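Local coordinates for protein lambda integrase (Enterobacteria phage lambda, PDB 1AE9) that catalyses, through this C-terminal catalytic domain, the site-specific recombination that integrates the phage genome into the host chromosome and, with excisionase, excises it again, at residues A[48-53]-A[65-69]; A[113-117]-A[129-134]. All blocks are in the same frame, centred on the assembly; numbering follows the deposited sequence.

Interaction 1. Residues A[48-53]-A[65-69]; sequences IVDGYL and AIPTA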
loop_
_atom_site.group_PDB
_atom_site.type_symbol
_atom_site.label_atom_id
_atom_site.label_comp_id
_atom_site.label_asym_id
_atom_site.label_seq_id
_atom_site.Cartn_x
_atom_site.Cartn_y
_atom_site.Cartn_z
ATOM N N ILE A 48 25.064 1.331 -9.113
ATOM C CA ILE A 48 26.378 0.849 -8.715
ATOM C C ILE A 48 27.402 1.284 -9.750
ATOM O O ILE A 48 27.310 0.911 -10.915
ATOM C CB ILE A 48 26.412 -0.689 -8.563
ATOM C CG1 ILE A 48 25.434 -1.121 -7.470
ATOM C CG2 ILE A 48 27.824 -1.161 -8.210
ATOM C CD1 ILE A 48 25.282 -2.618 -7.350
ATOM N N VAL A 49 28.358 2.099 -9.321
ATOM C CA VAL A 49 29.404 2.602 -10.200
ATOM C C VAL A 49 30.740 2.479 -9.490
ATOM O O VAL A 49 30.891 2.937 -8.360
ATOM C CB VAL A 49 29.175 4.092 -10.559
ATOM C CG1 VAL A 49 30.310 4.601 -11.441
ATOM C CG2 VAL A 49 27.840 4.272 -11.271
ATOM N N ASP A 50 31.688 1.812 -10.140
ATOM C CA ASP A 50 33.038 1.626 -9.602
ATOM C C ASP A 50 33.085 1.170 -8.147
ATOM O O ASP A 50 33.727 1.802 -7.306
ATOM C CB ASP A 50 33.856 2.915 -9.767
ATOM C CG ASP A 50 34.002 3.334 -11.222
ATOM O OD1 ASP A 50 34.164 2.441 -12.087
ATOM O OD2 ASP A 50 33.953 4.559 -11.496
ATOM N N GLY A 51 32.390 0.077 -7.852
ATOM C CA GLY A 51 32.388 -0.444 -6.496
ATOM C C GLY A 51 31.623 0.350 -5.451
ATOM O O GLY A 51 31.875 0.187 -4.252
ATOM N N TYR A 52 30.705 1.214 -5.882
ATOM C CA TYR A 52 29.906 2.000 -4.948
ATOM C C TYR A 52 28.436 2.005 -5.336
ATOM O O TYR A 52 28.102 2.161 -6.512
ATOM C CB TYR A 52 30.411 3.442 -4.854
ATOM C CG TYR A 52 31.600 3.609 -3.939
ATOM C CD1 TYR A 52 32.895 3.353 -4.393
ATOM C CD2 TYR A 52 31.430 3.988 -2.607
ATOM C CE1 TYR A 52 33.992 3.465 -3.545
ATOM C CE2 TYR A 52 32.524 4.104 -1.750
ATOM C CZ TYR A 52 33.800 3.837 -2.228
ATOM O OH TYR A 52 34.884 3.924 -1.386
ATOM N N LEU A 53 27.571 1.775 -4.347
ATOM C CA LEU A 53 26.122 1.784 -4.541
ATOM C C LEU A 53 25.636 3.152 -4.073
ATOM O O LEU A 53 25.742 3.490 -2.891
ATOM C CB LEU A 53 25.455 0.664 -3.728
ATOM C CG LEU A 53 23.926 0.679 -3.573
ATOM C CD1 LEU A 53 23.225 0.582 -4.915
ATOM C CD2 LEU A 53 23.497 -0.457 -2.672
ATOM N N ALA A 65 27.264 7.195 -0.786
ATOM C CA ALA A 65 27.878 6.238 -1.699
ATOM C C ALA A 65 28.374 5.097 -0.811
ATOM O O ALA A 65 29.296 5.283 -0.009
ATOM C CB ALA A 65 29.041 6.888 -2.453
ATOM N N ILE A 66 27.727 3.936 -0.921
ATOM C CA ILE A 66 28.065 2.775 -0.097
ATOM C C ILE A 66 29.054 1.833 -0.780
ATOM O O ILE A 66 28.791 1.334 -1.875
ATOM C CB ILE A 66 26.786 1.965 0.293
ATOM C CG1 ILE A 66 25.698 2.901 0.840
ATOM C CG2 ILE A 66 27.128 0.927 1.360
ATOM C CD1 ILE A 66 24.371 2.208 1.138
ATOM N N PRO A 67 30.213 1.585 -0.146
ATOM C CA PRO A 67 31.191 0.685 -0.762
ATOM C C PRO A 67 30.654 -0.740 -0.743
ATOM O O PRO A 67 30.212 -1.224 0.305
ATOM C CB PRO A 67 32.426 0.862 0.128
ATOM C CG PRO A 67 31.843 1.176 1.475
ATOM C CD PRO A 67 30.709 2.119 1.137
ATOM N N THR A 68 30.672 -1.403 -1.897
ATOM C CA THR A 68 30.161 -2.765 -2.003
ATOM C C THR A 68 31.055 -3.821 -1.355
ATOM O O THR A 68 30.734 -5.009 -1.356
ATOM C CB THR A 68 29.895 -3.149 -3.460
ATOM O OG1 THR A 68 31.096 -2.984 -4.221
ATOM C CG2 THR A 68 28.792 -2.278 -4.048
ATOM N N ALA A 69 32.175 -3.386 -0.797
ATOM C CA ALA A 69 33.097 -4.293 -0.134
ATOM C C ALA A 69 32.675 -4.579 1.309
ATOM O O ALA A 69 33.286 -5.410 1.985
ATOM C CB ALA A 69 34.495 -3.709 -0.161
#
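This contact closes the open end of the antiparallel tyrosine recombinase β-hairpin 52-56/63-67, whose connecting loop carries K59, a predicted active-site residue. Y52 and P67 form a non-hydrogen-bonded pair. Their side chains lie on one face of the sheet. Y52 has chi1 at -81°, which lays its ring along the partner strand. P67 CA sits over the ring face, 4.1 Å from the Y52 ring centroid, in a CH-pi contact. Y52 CE2 touches P67 CB at 3.7 Å, and Y52 CD2 meets A65 CB at 3.8 Å. K176 adds a cation-pi contact to the same ring. L53 and I66 point to the other face, their CB atoms 4.4 Å apart. L53 and T68 also touch M79 of helix 79-90. The L53–I66 pair is held by two backbone hydrogen bonds, L53 N to I66 O and I66 N to L53 O, both 2.8 Å. Before it, a type I' turn from V49 to Y52 leads in from strand 48-49, with D50 and G51 at positive phi. The p rotamer of T68 brings its OG1 to G51 O. G51 O accepts hydrogen bonds from T68 N at 3.1 Å and, weakly, from T68 OG1 at 3.3 Å.

Interaction 2. Residues A[113-117]-A[129-134]; sequences FMRAR and PTFHEL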
loop_
_atom_site.group_PDB
_atom_site.type_symbol
_atom_site.label_atom_id
_atom_site.label_comp_id
_atom_site.label_asym_id
_atom_site.label_seq_id
_atom_site.Cartn_x
_atom_site.Cartn_y
_atom_site.Cartn_z
ATOM N N PHE A 113 8.168 -10.906 5.256
ATOM C CA PHE A 113 9.074 -11.004 6.394
ATOM C C PHE A 113 8.236 -11.375 7.624
ATOM O O PHE A 113 8.604 -12.267 8.391
ATOM C CB PHE A 113 9.803 -9.675 6.635
ATOM C CG PHE A 113 10.661 -9.671 7.879
ATOM C CD1 PHE A 113 11.967 -10.136 7.838
ATOM C CD2 PHE A 113 10.146 -9.231 9.094
ATOM C CE1 PHE A 113 12.752 -10.163 8.990
ATOM C CE2 PHE A 113 10.925 -9.257 10.258
ATOM C CZ PHE A 113 12.230 -9.723 10.201
ATOM N N MET A 114 7.097 -10.710 7.786
ATOM C CA MET A 114 6.200 -10.977 8.901
ATOM C C MET A 114 5.767 -12.450 8.918
ATOM O O MET A 114 5.698 -13.075 9.989
ATOM C CB MET A 114 4.995 -10.025 8.840
ATOM C CG MET A 114 3.860 -10.333 9.805
ATOM S SD MET A 114 2.757 -11.624 9.183
ATOM C CE MET A 114 1.964 -10.747 7.771
ATOM N N ARG A 115 5.509 -13.015 7.736
ATOM C CA ARG A 115 5.102 -14.414 7.644
ATOM C C ARG A 115 6.234 -15.360 8.036
ATOM O O ARG A 115 5.999 -16.354 8.731
ATOM C CB ARG A 115 4.591 -14.735 6.245
ATOM C CG ARG A 115 3.324 -13.998 5.912
ATOM C CD ARG A 115 2.958 -14.138 4.451
ATOM N NE ARG A 115 1.801 -13.310 4.125
ATOM C CZ ARG A 115 1.345 -13.111 2.896
ATOM N NH1 ARG A 115 1.951 -13.687 1.862
ATOM N NH2 ARG A 115 0.290 -12.328 2.701
ATOM N N ALA A 116 7.456 -15.067 7.593
ATOM C CA ALA A 116 8.612 -15.894 7.944
ATOM C C ALA A 116 8.834 -15.794 9.462
ATOM O O ALA A 116 9.167 -16.777 10.120
ATOM C CB ALA A 116 9.859 -15.420 7.193
ATOM N N ARG A 117 8.631 -14.603 10.014
ATOM C CA ARG A 117 8.792 -14.380 11.447
ATOM C C ARG A 117 7.857 -15.300 12.223
ATOM O O ARG A 117 8.271 -15.941 13.194
ATOM C CB ARG A 117 8.491 -12.924 11.791
ATOM C CG ARG A 117 8.809 -12.537 13.217
ATOM C CD ARG A 117 8.236 -11.169 13.519
ATOM N NE ARG A 117 6.772 -11.192 13.559
ATOM C CZ ARG A 117 5.986 -10.194 13.162
ATOM N NH1 ARG A 117 6.516 -9.081 12.673
ATOM N NH2 ARG A 117 4.669 -10.277 13.333
ATOM N N PRO A 129 9.149 -7.649 16.135
ATOM C CA PRO A 129 9.910 -6.786 15.227
ATOM C C PRO A 129 9.434 -6.957 13.784
ATOM O O PRO A 129 9.010 -8.040 13.390
ATOM C CB PRO A 129 11.348 -7.282 15.412
ATOM C CG PRO A 129 11.167 -8.727 15.727
ATOM C CD PRO A 129 10.000 -8.716 16.685
ATOM N N THR A 130 9.451 -5.866 13.027
ATOM C CA THR A 130 9.044 -5.875 11.630
ATOM C C THR A 130 10.301 -5.826 10.762
ATOM O O THR A 130 11.421 -5.824 11.287
ATOM C CB THR A 130 8.156 -4.658 11.306
ATOM O OG1 THR A 130 8.924 -3.456 11.424
ATOM C CG2 THR A 130 6.973 -4.586 12.264
ATOM N N PHE A 131 10.132 -5.772 9.442
ATOM C CA PHE A 131 11.288 -5.706 8.558
ATOM C C PHE A 131 12.118 -4.465 8.890
ATOM O O PHE A 131 13.345 -4.485 8.770
ATOM C CB PHE A 131 10.860 -5.680 7.088
ATOM C CG PHE A 131 12.000 -5.866 6.122
ATOM C CD1 PHE A 131 12.714 -4.771 5.644
ATOM C CD2 PHE A 131 12.360 -7.139 5.687
ATOM C CE1 PHE A 131 13.768 -4.934 4.750
ATOM C CE2 PHE A 131 13.420 -7.315 4.784
ATOM C CZ PHE A 131 14.122 -6.211 4.319
ATOM N N HIS A 132 11.459 -3.392 9.326
ATOM C CA HIS A 132 12.181 -2.175 9.681
ATOM C C HIS A 132 13.226 -2.412 10.779
ATOM O O HIS A 132 14.245 -1.721 10.834
ATOM C CB HIS A 132 11.236 -1.056 10.125
ATOM C CG HIS A 132 11.958 0.171 10.602
ATOM N ND1 HIS A 132 12.147 0.455 11.940
ATOM C CD2 HIS A 132 12.613 1.144 9.919
ATOM C CE1 HIS A 132 12.891 1.542 12.061
ATOM N NE2 HIS A 132 13.187 1.979 10.850
ATOM N N GLU A 133 12.991 -3.386 11.649
ATOM C CA GLU A 133 13.940 -3.647 12.721
ATOM C C GLU A 133 15.309 -4.107 12.231
ATOM O O GLU A 133 16.286 -4.081 12.991
ATOM C CB GLU A 133 13.349 -4.613 13.752
ATOM C CG GLU A 133 12.559 -3.903 14.860
ATOM C CD GLU A 133 11.560 -2.874 14.326
ATOM O OE1 GLU A 133 10.509 -3.281 13.795
ATOM O OE2 GLU A 133 11.820 -1.652 14.438
ATOM N N LEU A 134 15.393 -4.474 10.955
ATOM C CA LEU A 134 16.656 -4.915 10.368
ATOM C C LEU A 134 17.632 -3.742 10.229
ATOM O O LEU A 134 18.842 -3.944 10.189
ATOM C CB LEU A 134 16.414 -5.586 9.005
ATOM C CG LEU A 134 15.679 -6.930 9.067
ATOM C CD1 LEU A 134 15.380 -7.428 7.673
ATOM C CD2 LEU A 134 16.524 -7.941 9.817
#
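Helix 106-120 packs here against the 129-134 segment, which leads into helix 133-145 and includes H132, a predicted active-site residue. The aromatic contacts come first. F113, in the t rotamer, turns its ring to the 129-134 segment. The edge of F131 points at the F113 face in an offset edge-to-face pair, with centroids 5.5 Å apart and planes at 89°. F131 CA also lies over the F113 ring, 4.0 Å from its centroid, as a CH-pi contact. The apolar contacts continue with F113 CE1 to L134 CD1 at 4.0 Å. One hydrogen bond crosses: R117 NH1 donates to P129 O at 2.8 Å. R117 NH2 also bonds S58 O of the second subunit. Within 129-134, T130 and E133 form a capping box at the helix entrance. T130 N donates to E133 OE1 at 2.9 Å, and the return bond from H132 N to T130 OG1 is weak, at 3.3 Å. H132 ND1 donates to E133 OE2 at 3.3 Å, so the same glutamate holds the histidine. Outside the two segments, E133 OE1 also makes a salt bridge to R1 of the same chain. Helices 6-15 and 21-33 pack around the contact: I12 and M27 touch F113, Y9 and V31 touch L134, and A30 touches F131.

How the interactions relate
Both contacts belong to the one catalytic domain, on opposite sides of its centre. Their centres are 26 Å apart and their nearest atoms about 12 Å, so they do not touch. They come in series along the chain: interaction 1 closes at residue 69, before interaction 2 opens at 113. Interaction 1 lies in the mixed sheet, whereas interaction 2 lies among the helices. K59, a predicted active-site residue, lies between strands 52-56 and 63-67. Interaction 2 holds H132, and R135, also predicted, follows three residues later. The I66 side chain of interaction 1 is about 9 Å from that of R135. The predicted site thus draws on both parts of the domain.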